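Local atomic coordinates of uncharacterized protein (Nitrosospira multiformis, PDB entry 3P51), a protein that is of unknown function but, as a polyketide cyclase/lipid transport family member of the Bet v 1-like clan, probably binds a small hydrophobic ligand. Residues A[6-11]-A[135-140]; A[31-36]-A[130-135]; A[78-83]-A[122-127]; A[87-92]-A[113-118]. One frame throughout, in Å; residues are numbered along the deposited sequence.

Interaction 1 (A[6-11]-A[135-140])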
loop_
_atom_site.group_PDB
_atom_site.type_symbol
_atom_site.label_atom_id
_atom_site.label_comp_id
_atom_site.label_asym_id
_atom_site.label_seq_id
_atom_site.Cartn_x
_atom_site.Cartn_y
_atom_site.Cartn_z
ATOM N N ASN A 6 2.097 -7.171 16.150
ATOM C CA ASN A 6 1.958 -6.594 17.481
ATOM C C ASN A 6 1.996 -5.077 17.438
ATOM O O ASN A 6 2.729 -4.488 16.638
ATOM C CB ASN A 6 3.056 -7.107 18.395
ATOM C CG ASN A 6 2.952 -8.598 18.636
ATOM O OD1 ASN A 6 2.238 -9.044 19.537
ATOM N ND2 ASN A 6 3.656 -9.377 17.823
ATOM N N SER A 7 1.218 -4.448 18.310
ATOM C CA SER A 7 1.111 -2.999 18.300
ATOM C C SER A 7 0.829 -2.446 19.690
ATOM O O SER A 7 0.320 -3.150 20.566
ATOM C CB SER A 7 0.029 -2.564 17.308
ATOM O OG SER A 7 -1.239 -3.092 17.665
ATOM N N ILE A 8 1.194 -1.186 19.887
ATOM C CA ILE A 8 0.986 -0.484 21.149
ATOM C C ILE A 8 0.759 0.999 20.869
ATOM O O ILE A 8 1.097 1.494 19.788
ATOM C CB ILE A 8 2.224 -0.553 22.044
ATOM C CG1 ILE A 8 3.418 0.056 21.308
ATOM C CG2 ILE A 8 2.514 -1.987 22.470
ATOM C CD1 ILE A 8 4.642 0.216 22.166
ATOM N N VAL A 9 0.193 1.698 21.852
ATOM C CA VAL A 9 0.131 3.156 21.829
ATOM C C VAL A 9 1.144 3.742 22.811
ATOM O O VAL A 9 1.230 3.318 23.955
ATOM C CB VAL A 9 -1.273 3.663 22.162
ATOM C CG1 VAL A 9 -1.269 5.196 22.340
ATOM C CG2 VAL A 9 -2.235 3.253 21.055
ATOM N N VAL A 10 1.921 4.707 22.337
ATOM C CA VAL A 10 3.008 5.302 23.109
ATOM C C VAL A 10 2.666 6.764 23.417
ATOM O O VAL A 10 2.329 7.526 22.503
ATOM C CB VAL A 10 4.324 5.247 22.295
ATOM C CG1 VAL A 10 5.409 6.025 22.969
ATOM C CG2 VAL A 10 4.767 3.806 22.076
ATOM N N ASP A 11 2.745 7.160 24.689
ATOM C CA ASP A 11 2.372 8.524 25.081
ATOM C C ASP A 11 3.476 9.550 24.794
ATOM O O ASP A 11 4.096 10.096 25.712
ATOM C CB ASP A 11 1.939 8.600 26.555
ATOM C CG ASP A 11 1.265 9.934 26.904
ATOM O OD1 ASP A 11 1.487 10.928 26.182
ATOM O OD2 ASP A 11 0.505 9.997 27.895
ATOM N N ASP A 135 9.710 -2.045 25.761
ATOM C CA ASP A 135 10.794 -1.095 26.027
ATOM C C ASP A 135 10.456 0.294 25.481
ATOM O O ASP A 135 10.666 1.316 26.138
ATOM C CB ASP A 135 12.105 -1.579 25.399
ATOM C CG ASP A 135 12.808 -2.630 26.244
ATOM O OD1 ASP A 135 12.401 -2.829 27.407
ATOM O OD2 ASP A 135 13.773 -3.258 25.745
ATOM N N LEU A 136 9.934 0.328 24.262
ATOM C CA LEU A 136 9.634 1.596 23.605
ATOM C C LEU A 136 8.584 2.363 24.401
ATOM O O LEU A 136 8.716 3.563 24.631
ATOM C CB LEU A 136 9.188 1.360 22.157
ATOM C CG LEU A 136 9.110 2.599 21.263
ATOM C CD1 LEU A 136 10.389 3.412 21.382
ATOM C CD2 LEU A 136 8.873 2.176 19.824
ATOM N N ALA A 137 7.552 1.654 24.841
ATOM C CA ALA A 137 6.504 2.250 25.660
ATOM C C ALA A 137 7.039 2.707 27.012
ATOM O O ALA A 137 6.716 3.796 27.479
ATOM C CB ALA A 137 5.365 1.266 25.854
ATOM N N ALA A 138 7.856 1.874 27.647
ATOM C CA ALA A 138 8.368 2.211 28.968
ATOM C C ALA A 138 9.189 3.492 28.916
ATOM O O ALA A 138 9.226 4.254 29.880
ATOM C CB ALA A 138 9.189 1.065 29.544
ATOM N N GLU A 139 9.841 3.733 27.784
ATOM C CA GLU A 139 10.644 4.940 27.634
ATOM C C GLU A 139 9.777 6.199 27.490
ATOM O O GLU A 139 10.163 7.283 27.919
ATOM C CB GLU A 139 11.612 4.806 26.458
ATOM C CG GLU A 139 12.264 6.121 26.080
ATOM C CD GLU A 139 13.644 5.955 25.473
ATOM O OE1 GLU A 139 14.251 4.865 25.615
ATOM O OE2 GLU A 139 14.125 6.936 24.864
ATOM N N PHE A 140 8.601 6.045 26.893
ATOM C CA PHE A 140 7.703 7.174 26.682
ATOM C C PHE A 140 6.401 6.997 27.458
ATOM O O PHE A 140 5.368 6.636 26.880
ATOM C CB PHE A 140 7.383 7.336 25.193
ATOM C CG PHE A 140 8.569 7.686 24.347
ATOM C CD1 PHE A 140 9.180 8.920 24.464
ATOM C CD2 PHE A 140 9.066 6.787 23.424
ATOM C CE1 PHE A 140 10.268 9.246 23.680
ATOM C CE2 PHE A 140 10.152 7.112 22.635
ATOM C CZ PHE A 140 10.753 8.342 22.765
#
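Val-10 sets CG1 anti to its backbone N (chi1 172°), which brings this methyl to Phe-140, whose CG stands anti to its own carbonyl carbon, beside the backbone N. The contact belongs to the helix-grip fold of the Bet v 1-like clan, where a curved antiparallel sheet holds one long C-terminal helix; here strand 3-10 passes the last turn of helix 120-139. The short segments run nearly parallel, at 10°, with their axes 8.3 Å apart at closest. Val-10 CG1 comes within 3.2 Å of Phe-140 CB, a tight approach, and reaches the ring obliquely. On the ring's own side of the contact, Glu-139 CG lies over the centre of one face and Leu-136 CD1 sits at the edge, in plane, while Arg-16 and Arg-20 of helix 14-21 also touch it. Nearer the start of the strand segment, Ile-8 CD1 packs on the CB of Ala-137 at 3.9 Å. The carboxylate of Asp-11 serves another partner, a salt bridge from OD1 to Arg-145. Its backbone joins the contact instead: Asp-11 N gives Phe-140 O a weak, bent hydrogen bond of 3.5 Å, with an N-H...O angle of 128°.

Interaction 2 (A[31-36]-A[130-135])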
loop_
_atom_site.group_PDB
_atom_site.type_symbol
_atom_site.label_atom_id
_atom_site.label_comp_id
_atom_site.label_asym_id
_atom_site.label_seq_id
_atom_site.Cartn_x
_atom_site.Cartn_y
_atom_site.Cartn_z
ATOM N N PRO A 31 16.722 -2.018 25.348
ATOM C CA PRO A 31 17.838 -2.616 26.099
ATOM C C PRO A 31 17.513 -3.960 26.749
ATOM O O PRO A 31 18.445 -4.692 27.094
ATOM C CB PRO A 31 18.140 -1.569 27.174
ATOM C CG PRO A 31 16.850 -0.818 27.358
ATOM C CD PRO A 31 16.167 -0.822 26.012
ATOM N N SER A 32 16.234 -4.290 26.906
ATOM C CA SER A 32 15.869 -5.548 27.556
ATOM C C SER A 32 16.351 -6.738 26.747
ATOM O O SER A 32 17.052 -7.606 27.257
ATOM C CB SER A 32 14.358 -5.654 27.773
ATOM O OG SER A 32 13.896 -4.677 28.691
ATOM N N LEU A 33 15.980 -6.777 25.474
ATOM C CA LEU A 33 16.341 -7.911 24.641
ATOM C C LEU A 33 17.609 -7.659 23.825
ATOM O O LEU A 33 18.422 -8.559 23.641
ATOM C CB LEU A 33 15.172 -8.274 23.731
ATOM C CG LEU A 33 15.246 -9.585 22.958
ATOM C CD1 LEU A 33 13.848 -10.121 22.720
ATOM C CD2 LEU A 33 15.968 -9.386 21.642
ATOM N N ILE A 34 17.783 -6.434 23.338
ATOM C CA ILE A 34 18.938 -6.117 22.499
ATOM C C ILE A 34 20.138 -5.659 23.331
ATOM O O ILE A 34 20.144 -4.554 23.865
ATOM C CB ILE A 34 18.610 -5.028 21.455
ATOM C CG1 ILE A 34 17.364 -5.411 20.651
ATOM C CG2 ILE A 34 19.803 -4.815 20.537
ATOM C CD1 ILE A 34 17.428 -6.824 20.074
ATOM N N LYS A 35 21.161 -6.504 23.411
ATOM C CA LYS A 35 22.345 -6.220 24.216
ATOM C C LYS A 35 23.469 -5.588 23.398
ATOM O O LYS A 35 24.304 -4.857 23.929
ATOM C CB LYS A 35 22.847 -7.505 24.884
ATOM C CG LYS A 35 21.805 -8.195 25.741
ATOM C CD LYS A 35 21.214 -7.242 26.765
ATOM C CE LYS A 35 20.277 -7.972 27.716
ATOM N NZ LYS A 35 19.531 -6.999 28.569
ATOM N N SER A 36 23.498 -5.883 22.106
ATOM C CA SER A 36 24.497 -5.300 21.226
ATOM C C SER A 36 23.946 -5.170 19.818
ATOM O O SER A 36 23.190 -6.021 19.356
ATOM C CB SER A 36 25.761 -6.162 21.208
ATOM O OG SER A 36 25.487 -7.437 20.660
ATOM N N ARG A 130 6.948 -8.237 21.431
ATOM C CA ARG A 130 6.258 -7.642 22.571
ATOM C C ARG A 130 7.261 -7.018 23.539
ATOM O O ARG A 130 7.005 -5.969 24.119
ATOM C CB ARG A 130 5.362 -8.676 23.263
ATOM C CG ARG A 130 4.107 -8.975 22.461
ATOM C CD ARG A 130 3.460 -10.295 22.826
ATOM N NE ARG A 130 2.377 -10.622 21.893
ATOM C CZ ARG A 130 1.699 -11.767 21.911
ATOM N NH1 ARG A 130 1.999 -12.705 22.814
ATOM N NH2 ARG A 130 0.728 -11.981 21.025
ATOM N N SER A 131 8.418 -7.653 23.682
ATOM C CA SER A 131 9.473 -7.115 24.537
ATOM C C SER A 131 10.067 -5.831 23.975
ATOM O O SER A 131 10.263 -4.865 24.704
ATOM C CB SER A 131 10.582 -8.151 24.751
ATOM O OG SER A 131 11.714 -7.543 25.351
ATOM N N LEU A 132 10.362 -5.823 22.678
ATOM C CA LEU A 132 10.908 -4.631 22.034
ATOM C C LEU A 132 9.935 -3.453 22.153
ATOM O O LEU A 132 10.324 -2.341 22.515
ATOM C CB LEU A 132 11.223 -4.905 20.560
ATOM C CG LEU A 132 12.227 -6.024 20.241
ATOM C CD1 LEU A 132 12.306 -6.261 18.743
ATOM C CD2 LEU A 132 13.603 -5.708 20.797
ATOM N N LEU A 133 8.665 -3.704 21.857
ATOM C CA LEU A 133 7.653 -2.659 21.957
ATOM C C LEU A 133 7.476 -2.185 23.401
ATOM O O LEU A 133 7.301 -0.994 23.652
ATOM C CB LEU A 133 6.321 -3.144 21.390
ATOM C CG LEU A 133 6.289 -3.359 19.878
ATOM C CD1 LEU A 133 4.994 -4.008 19.442
ATOM C CD2 LEU A 133 6.488 -2.040 19.142
ATOM N N ALA A 134 7.521 -3.121 24.344
ATOM C CA ALA A 134 7.384 -2.789 25.764
ATOM C C ALA A 134 8.485 -1.844 26.247
ATOM O O ALA A 134 8.229 -0.947 27.052
ATOM C CB ALA A 134 7.357 -4.061 26.607
ATOM N N ASP A 135 9.710 -2.045 25.761
ATOM C CA ASP A 135 10.794 -1.095 26.027
ATOM C C ASP A 135 10.456 0.294 25.481
ATOM O O ASP A 135 10.666 1.316 26.138
ATOM C CB ASP A 135 12.105 -1.579 25.399
ATOM C CG ASP A 135 12.808 -2.630 26.244
ATOM O OD1 ASP A 135 12.401 -2.829 27.407
ATOM O OD2 ASP A 135 13.773 -3.258 25.745
HETATM O O HOH W 1 13.544 -5.502 24.389
#
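Ser-32 holds the carboxylate of Asp-135 with two hydrogen bonds, one from its backbone and one from its side chain. Its OG, set beside its own backbone N by a chi1 of -65°, donates to the syn lone pair of Asp-135 OD1 at 2.7 Å. Ser-32 N meets Asp-135 OD2 at 2.9 Å, also on the syn side but 25° out of the carboxylate plane. Pro-31 lies alongside the same group, its CD 3.4 Å from Asp-135 OD2. This polar clasp lies toward the solvent side, where a water bridges the loop and the helix: it accepts from Leu-33 N, donates to Asp-135 OD2 at 2.6 Å, and is hydrogen-bonded to Ser-131 OG. The buried part is purely apolar. There Leu-132 CD2 packs against Ile-34 CG1 at 3.8 Å and more loosely against Leu-33 CB; Phe-27 also touches Ile-34, and Trp-110 of strand 105-116 touches Leu-132. The segment 31-36, part of the loop between helix 14-21 and strand 37-40, is thereby tied to the long helix of the helix-grip fold. Within the loop, Lys-35 NZ bonds to the carbonyl oxygens of both Pro-31 and Ser-32. With Ser-32 N, Ser-32 OG and the water all donating to it, the Asp-135 carboxylate is probably stabilised in its ionised form.

Interaction 3 (A[78-83]-A[122-127])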
loop_
_atom_site.group_PDB
_atom_site.type_symbol
_atom_site.label_atom_id
_atom_site.label_comp_id
_atom_site.label_asym_id
_atom_site.label_seq_id
_atom_site.Cartn_x
_atom_site.Cartn_y
_atom_site.Cartn_z
ATOM N N GLU A 78 19.991 -14.201 9.325
ATOM C CA GLU A 78 20.371 -15.273 10.232
ATOM C C GLU A 78 19.749 -14.996 11.588
ATOM O O GLU A 78 19.501 -13.846 11.937
ATOM C CB GLU A 78 21.894 -15.380 10.392
ATOM C CG GLU A 78 22.696 -15.417 9.101
ATOM C CD GLU A 78 22.839 -16.802 8.502
ATOM O OE1 GLU A 78 22.234 -17.782 9.023
ATOM O OE2 GLU A 78 23.572 -16.903 7.492
ATOM N N GLY A 79 19.509 -16.053 12.356
ATOM C CA GLY A 79 18.986 -15.895 13.697
ATOM C C GLY A 79 19.102 -17.193 14.464
ATOM O O GLY A 79 19.344 -18.235 13.871
ATOM N N PRO A 80 18.910 -17.132 15.788
ATOM C CA PRO A 80 18.947 -18.341 16.613
ATOM C C PRO A 80 17.693 -19.173 16.357
ATOM O O PRO A 80 16.681 -18.618 15.928
ATOM C CB PRO A 80 18.935 -17.786 18.039
ATOM C CG PRO A 80 18.168 -16.488 17.916
ATOM C CD PRO A 80 18.519 -15.935 16.557
ATOM N N SER A 81 17.766 -20.477 16.597
ATOM C CA SER A 81 16.580 -21.327 16.550
ATOM C C SER A 81 15.559 -20.710 17.513
ATOM O O SER A 81 15.937 -20.228 18.583
ATOM C CB SER A 81 16.943 -22.772 16.931
ATOM O OG SER A 81 15.910 -23.693 16.576
ATOM N N PRO A 82 14.267 -20.699 17.136
ATOM C CA PRO A 82 13.673 -21.345 15.964
ATOM C C PRO A 82 13.553 -20.443 14.725
ATOM O O PRO A 82 12.754 -20.751 13.836
ATOM C CB PRO A 82 12.272 -21.675 16.468
ATOM C CG PRO A 82 11.931 -20.463 17.295
ATOM C CD PRO A 82 13.234 -20.041 17.959
ATOM N N VAL A 83 14.315 -19.352 14.657
ATOM C CA VAL A 83 14.325 -18.527 13.447
ATOM C C VAL A 83 15.661 -18.559 12.696
ATOM O O VAL A 83 16.044 -17.573 12.070
ATOM C CB VAL A 83 13.931 -17.056 13.729
ATOM C CG1 VAL A 83 12.438 -16.944 14.054
ATOM C CG2 VAL A 83 14.783 -16.488 14.850
ATOM N N VAL A 122 6.243 -18.791 15.739
ATOM C CA VAL A 122 5.201 -17.780 15.951
ATOM C C VAL A 122 5.212 -17.280 17.389
ATOM O O VAL A 122 5.301 -16.082 17.638
ATOM C CB VAL A 122 3.783 -18.294 15.582
ATOM C CG1 VAL A 122 2.701 -17.420 16.218
ATOM C CG2 VAL A 122 3.607 -18.350 14.068
ATOM N N GLU A 123 5.130 -18.196 18.341
ATOM C CA GLU A 123 5.165 -17.789 19.739
ATOM C C GLU A 123 6.458 -17.026 20.024
ATOM O O GLU A 123 6.445 -15.998 20.703
ATOM C CB GLU A 123 5.052 -18.996 20.678
ATOM C CG GLU A 123 5.337 -18.628 22.136
ATOM C CD GLU A 123 4.961 -19.719 23.128
ATOM O OE1 GLU A 123 5.289 -20.900 22.875
ATOM O OE2 GLU A 123 4.340 -19.389 24.165
ATOM N N TYR A 124 7.571 -17.532 19.498
ATOM C CA TYR A 124 8.881 -16.940 19.773
ATOM C C TYR A 124 8.986 -15.477 19.308
ATOM O O TYR A 124 9.474 -14.614 20.048
ATOM C CB TYR A 124 10.012 -17.808 19.187
ATOM C CG TYR A 124 11.399 -17.222 19.377
ATOM C CD1 TYR A 124 12.172 -17.550 20.487
ATOM C CD2 TYR A 124 11.936 -16.336 18.446
ATOM C CE1 TYR A 124 13.439 -17.010 20.664
ATOM C CE2 TYR A 124 13.198 -15.794 18.614
ATOM C CZ TYR A 124 13.945 -16.133 19.724
ATOM O OH TYR A 124 15.198 -15.592 19.889
HETATM N N MSE A 125 8.511 -15.180 18.102
HETATM C CA MSE A 125 8.584 -13.803 17.608
HETATM C C MSE A 125 7.570 -12.877 18.282
HETATM O O MSE A 125 7.861 -11.698 18.516
HETATM C CB MSE A 125 8.471 -13.741 16.082
HETATM C CG MSE A 125 9.674 -14.367 15.361
HETATM SE SE MSE A 125 11.425 -13.604 15.899
HETATM C CE MSE A 125 11.119 -11.752 15.361
ATOM N N ASN A 126 6.390 -13.403 18.610
ATOM C CA ASN A 126 5.455 -12.637 19.432
ATOM C C ASN A 126 6.141 -12.170 20.712
ATOM O O ASN A 126 5.985 -11.031 21.134
ATOM C CB ASN A 126 4.201 -13.452 19.778
ATOM C CG ASN A 126 3.150 -13.393 18.688
ATOM O OD1 ASN A 126 3.075 -12.419 17.940
ATOM N ND2 ASN A 126 2.330 -14.433 18.596
ATOM N N THR A 127 6.909 -13.065 21.324
ATOM C CA THR A 127 7.604 -12.745 22.560
ATOM C C THR A 127 8.667 -11.681 22.343
ATOM O O THR A 127 8.764 -10.727 23.113
ATOM C CB THR A 127 8.231 -14.000 23.184
ATOM O OG1 THR A 127 7.190 -14.819 23.730
ATOM C CG2 THR A 127 9.211 -13.622 24.288
#
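Pro-82 lies over the ring of Tyr-124, and this CH-pi contact is the centre of the interface. Pro-82 CD is 3.8 Å from the ring centroid, 17° off the normal, and displaced toward the CG and CD1 side of the rim. Chi1 of 177° puts Tyr-124 CG anti to the backbone N, directed from helix 120-139 toward the loop, and chi2 of 92° turns the ring's face to the proline. Pro-82 CG reaches further back, to Tyr-124 CB at 3.8 Å. The remaining contacts are van der Waals packing. At the far end of the tyrosine, Pro-80 CG touches the OH atom at 3.7 Å, the two side chains crossing at about a right angle. Val-83 divides its methyls: CG2 approaches Tyr-124 CE2 obliquely to the ring, while CG1 rests 3.9 Å from SE of Met-125, a selenomethionine whose bent chain brings the heavy atom round to the valine. Phe-58 of strand 58-66 adds to this apolar cluster, touching Pro-80, Val-83 and Tyr-124. No hydrogen bond crosses between the segments; within the loop, Val-83 N bonds to Pro-80 O at 2.8 Å. With a cis peptide before Pro-82, this closes a type VI beta turn that presents both prolines to the tyrosine. The loop joins strand 71-78 to strand 88-100 and packs on the N-terminal half of the long helix, an arrangement of the helix-grip fold in which, by strand order, it probably corresponds to the latch loop of the PYR/PYL receptors.

Interaction 4 (A[87-92]-A[113-118])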
loop_
_atom_site.group_PDB
_atom_site.type_symbol
_atom_site.label_atom_id
_atom_site.label_comp_id
_atom_site.label_asym_id
_atom_site.label_seq_id
_atom_site.Cartn_x
_atom_site.Cartn_y
_atom_site.Cartn_z
ATOM N N GLU A 87 15.672 -23.243 9.354
ATOM C CA GLU A 87 14.273 -23.567 9.622
ATOM C C GLU A 87 13.232 -22.603 9.027
ATOM O O GLU A 87 12.084 -22.994 8.829
ATOM C CB GLU A 87 14.037 -23.807 11.117
ATOM C CG GLU A 87 14.558 -22.720 12.018
ATOM C CD GLU A 87 15.121 -23.266 13.316
ATOM O OE1 GLU A 87 14.677 -24.342 13.767
ATOM O OE2 GLU A 87 16.018 -22.612 13.886
ATOM N N ILE A 88 13.624 -21.365 8.726
ATOM C CA ILE A 88 12.723 -20.446 8.034
ATOM C C ILE A 88 13.414 -19.768 6.855
ATOM O O ILE A 88 14.641 -19.797 6.745
ATOM C CB ILE A 88 12.171 -19.356 8.981
ATOM C CG1 ILE A 88 13.280 -18.389 9.405
ATOM C CG2 ILE A 88 11.516 -19.988 10.196
ATOM C CD1 ILE A 88 12.760 -17.102 10.110
ATOM N N TYR A 89 12.623 -19.164 5.968
ATOM C CA TYR A 89 13.179 -18.334 4.901
ATOM C C TYR A 89 12.280 -17.143 4.578
ATOM O O TYR A 89 11.107 -17.111 4.973
ATOM C CB TYR A 89 13.514 -19.144 3.639
ATOM C CG TYR A 89 12.356 -19.847 2.958
ATOM C CD1 TYR A 89 11.723 -19.281 1.851
ATOM C CD2 TYR A 89 11.929 -21.104 3.384
ATOM C CE1 TYR A 89 10.677 -19.938 1.202
ATOM C CE2 TYR A 89 10.883 -21.770 2.742
ATOM C CZ TYR A 89 10.263 -21.184 1.654
ATOM O OH TYR A 89 9.224 -21.840 1.029
ATOM N N ASN A 90 12.847 -16.160 3.885
ATOM C CA ASN A 90 12.117 -14.952 3.516
ATOM C C ASN A 90 11.470 -14.264 4.707
ATOM O O ASN A 90 10.320 -13.839 4.622
ATOM C CB ASN A 90 11.042 -15.267 2.472
ATOM C CG ASN A 90 11.628 -15.758 1.163
ATOM O OD1 ASN A 90 12.825 -15.597 0.907
ATOM N ND2 ASN A 90 10.785 -16.356 0.318
ATOM N N TYR A 91 12.198 -14.146 5.812
ATOM C CA TYR A 91 11.696 -13.380 6.939
ATOM C C TYR A 91 11.761 -11.890 6.626
ATOM O O TYR A 91 12.814 -11.377 6.268
ATOM C CB TYR A 91 12.490 -13.641 8.222
ATOM C CG TYR A 91 11.809 -13.002 9.407
ATOM C CD1 TYR A 91 11.053 -13.764 10.293
ATOM C CD2 TYR A 91 11.867 -11.624 9.607
ATOM C CE1 TYR A 91 10.403 -13.171 11.359
ATOM C CE2 TYR A 91 11.214 -11.018 10.674
ATOM C CZ TYR A 91 10.482 -11.805 11.541
ATOM O OH TYR A 91 9.833 -11.226 12.593
ATOM N N VAL A 92 10.629 -11.205 6.767
ATOM C CA VAL A 92 10.578 -9.747 6.607
ATOM C C VAL A 92 9.946 -9.130 7.843
ATOM O O VAL A 92 8.883 -9.569 8.286
ATOM C CB VAL A 92 9.754 -9.325 5.385
ATOM C CG1 VAL A 92 9.531 -7.786 5.389
ATOM C CG2 VAL A 92 10.427 -9.791 4.088
ATOM N N SER A 113 6.792 -11.656 8.884
ATOM C CA SER A 113 6.274 -12.763 8.105
ATOM C C SER A 113 7.416 -13.554 7.515
ATOM O O SER A 113 8.486 -13.005 7.226
ATOM C CB SER A 113 5.313 -12.262 7.021
ATOM O OG SER A 113 5.988 -11.413 6.103
ATOM N N TRP A 114 7.189 -14.852 7.348
ATOM C CA TRP A 114 8.218 -15.740 6.848
ATOM C C TRP A 114 7.599 -17.003 6.290
ATOM O O TRP A 114 6.395 -17.217 6.423
ATOM C CB TRP A 114 9.220 -16.076 7.958
ATOM C CG TRP A 114 8.640 -16.796 9.134
ATOM C CD1 TRP A 114 8.661 -18.136 9.359
ATOM C CD2 TRP A 114 7.971 -16.208 10.260
ATOM N NE1 TRP A 114 8.044 -18.428 10.556
ATOM C CE2 TRP A 114 7.615 -17.259 11.127
ATOM C CE3 TRP A 114 7.652 -14.900 10.619
ATOM C CZ2 TRP A 114 6.946 -17.039 12.330
ATOM C CZ3 TRP A 114 6.978 -14.680 11.814
ATOM C CH2 TRP A 114 6.638 -15.745 12.655
ATOM N N GLU A 115 8.423 -17.821 5.640
ATOM C CA GLU A 115 8.009 -19.126 5.153
ATOM C C GLU A 115 8.676 -20.183 6.010
ATOM O O GLU A 115 9.823 -20.020 6.445
ATOM C CB GLU A 115 8.426 -19.332 3.687
ATOM C CG GLU A 115 7.929 -18.218 2.740
ATOM C CD GLU A 115 6.442 -18.343 2.420
ATOM O OE1 GLU A 115 5.889 -19.456 2.550
ATOM O OE2 GLU A 115 5.824 -17.334 2.028
ATOM N N SER A 116 7.959 -21.276 6.241
ATOM C CA SER A 116 8.450 -22.319 7.122
ATOM C C SER A 116 7.567 -23.544 7.011
ATOM O O SER A 116 6.379 -23.438 6.695
ATOM C CB SER A 116 8.439 -21.836 8.571
ATOM O OG SER A 116 8.884 -22.869 9.440
ATOM N N ALA A 117 8.148 -24.705 7.289
ATOM C CA ALA A 117 7.376 -25.930 7.356
ATOM C C ALA A 117 6.542 -25.986 8.641
ATOM O O ALA A 117 5.630 -26.802 8.749
ATOM C CB ALA A 117 8.293 -27.153 7.245
ATOM N N SER A 118 6.849 -25.125 9.613
ATOM C CA SER A 118 6.107 -25.131 10.878
ATOM C C SER A 118 5.746 -23.739 11.368
ATOM O O SER A 118 6.168 -22.733 10.790
ATOM C CB SER A 118 6.882 -25.875 11.974
ATOM O OG SER A 118 7.911 -25.073 12.523
HETATM O O HOH W 2 10.778 -25.299 8.395
HETATM O O HOH W 3 7.831 -12.880 4.125
HETATM O O HOH W 4 7.760 -15.804 0.459
HETATM O O HOH W 5 6.263 -8.718 7.377
#
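The beta hairpin of strands 88-100 and 105-116 pairs Tyr-89 with Glu-115 and Val-92 with Ser-113, each an antiparallel hydrogen-bonded pair. Two backbone bonds link each pair, the shortest being Val-92 N to Ser-113 O at 2.8 Å. Between the pairs the register slips by one residue in a beta bulge: Asn-90 takes a left-handed backbone conformation, and Ser-113 O, which takes the Val-92 N-H, also receives a C-H from Tyr-91 CA at 3.2 Å. The Tyr-89 ring lies over the side chain of Glu-115, whose CB makes a CH-pi contact 3.4 Å from the ring centroid. On this side a water joins Asn-90 ND2 to Glu-115 OE2, and Thr-119 and Pro-2 of a third subunit pack on Tyr-89 and Glu-115 respectively. The other face of the sheet is the one that grips the long helix in this helix-grip fold. There Tyr-91 and Trp-114 run alongside each other, their planes nearly parallel (14°) but so offset that the rings cover little of each other. Tyr-91 CE1 is close to Trp-114 CE3, at 3.3 Å. At the pyrrole end of the indole, Ile-88 CG2 meets Trp-114 CD1 at 3.5 Å. Ala-121 and Val-122 of helix 120-139 touch the tryptophan, and Tyr-91 OH is hydrogen-bonded to Tyr-129 OH. Near the end of the strand, a water accepts from Ala-117 N and donates to Glu-87 O.

In the fold
Interactions 1, 2 and 3 all use helix 120-139, at its C-terminal end, in its C-terminal half and in its N-terminal half; interaction 4 lies within the sheet that the helix packs on. Interaction 1 is the buried one, strand against helix and almost wholly apolar. Interaction 2, partly buried like 3 and 4, shares Asp-135 about 11 Å away between centres and adds a carboxylate, serines and a water to an apolar patch. Interaction 3 is apolar again, but from a loop. It adjoins interaction 4, whose Tyr-89/Glu-115 face meets a third subunit and Trp-114 face the helix; interactions 1 and 4 lie across the chain's centre, their centres about 27 Å apart.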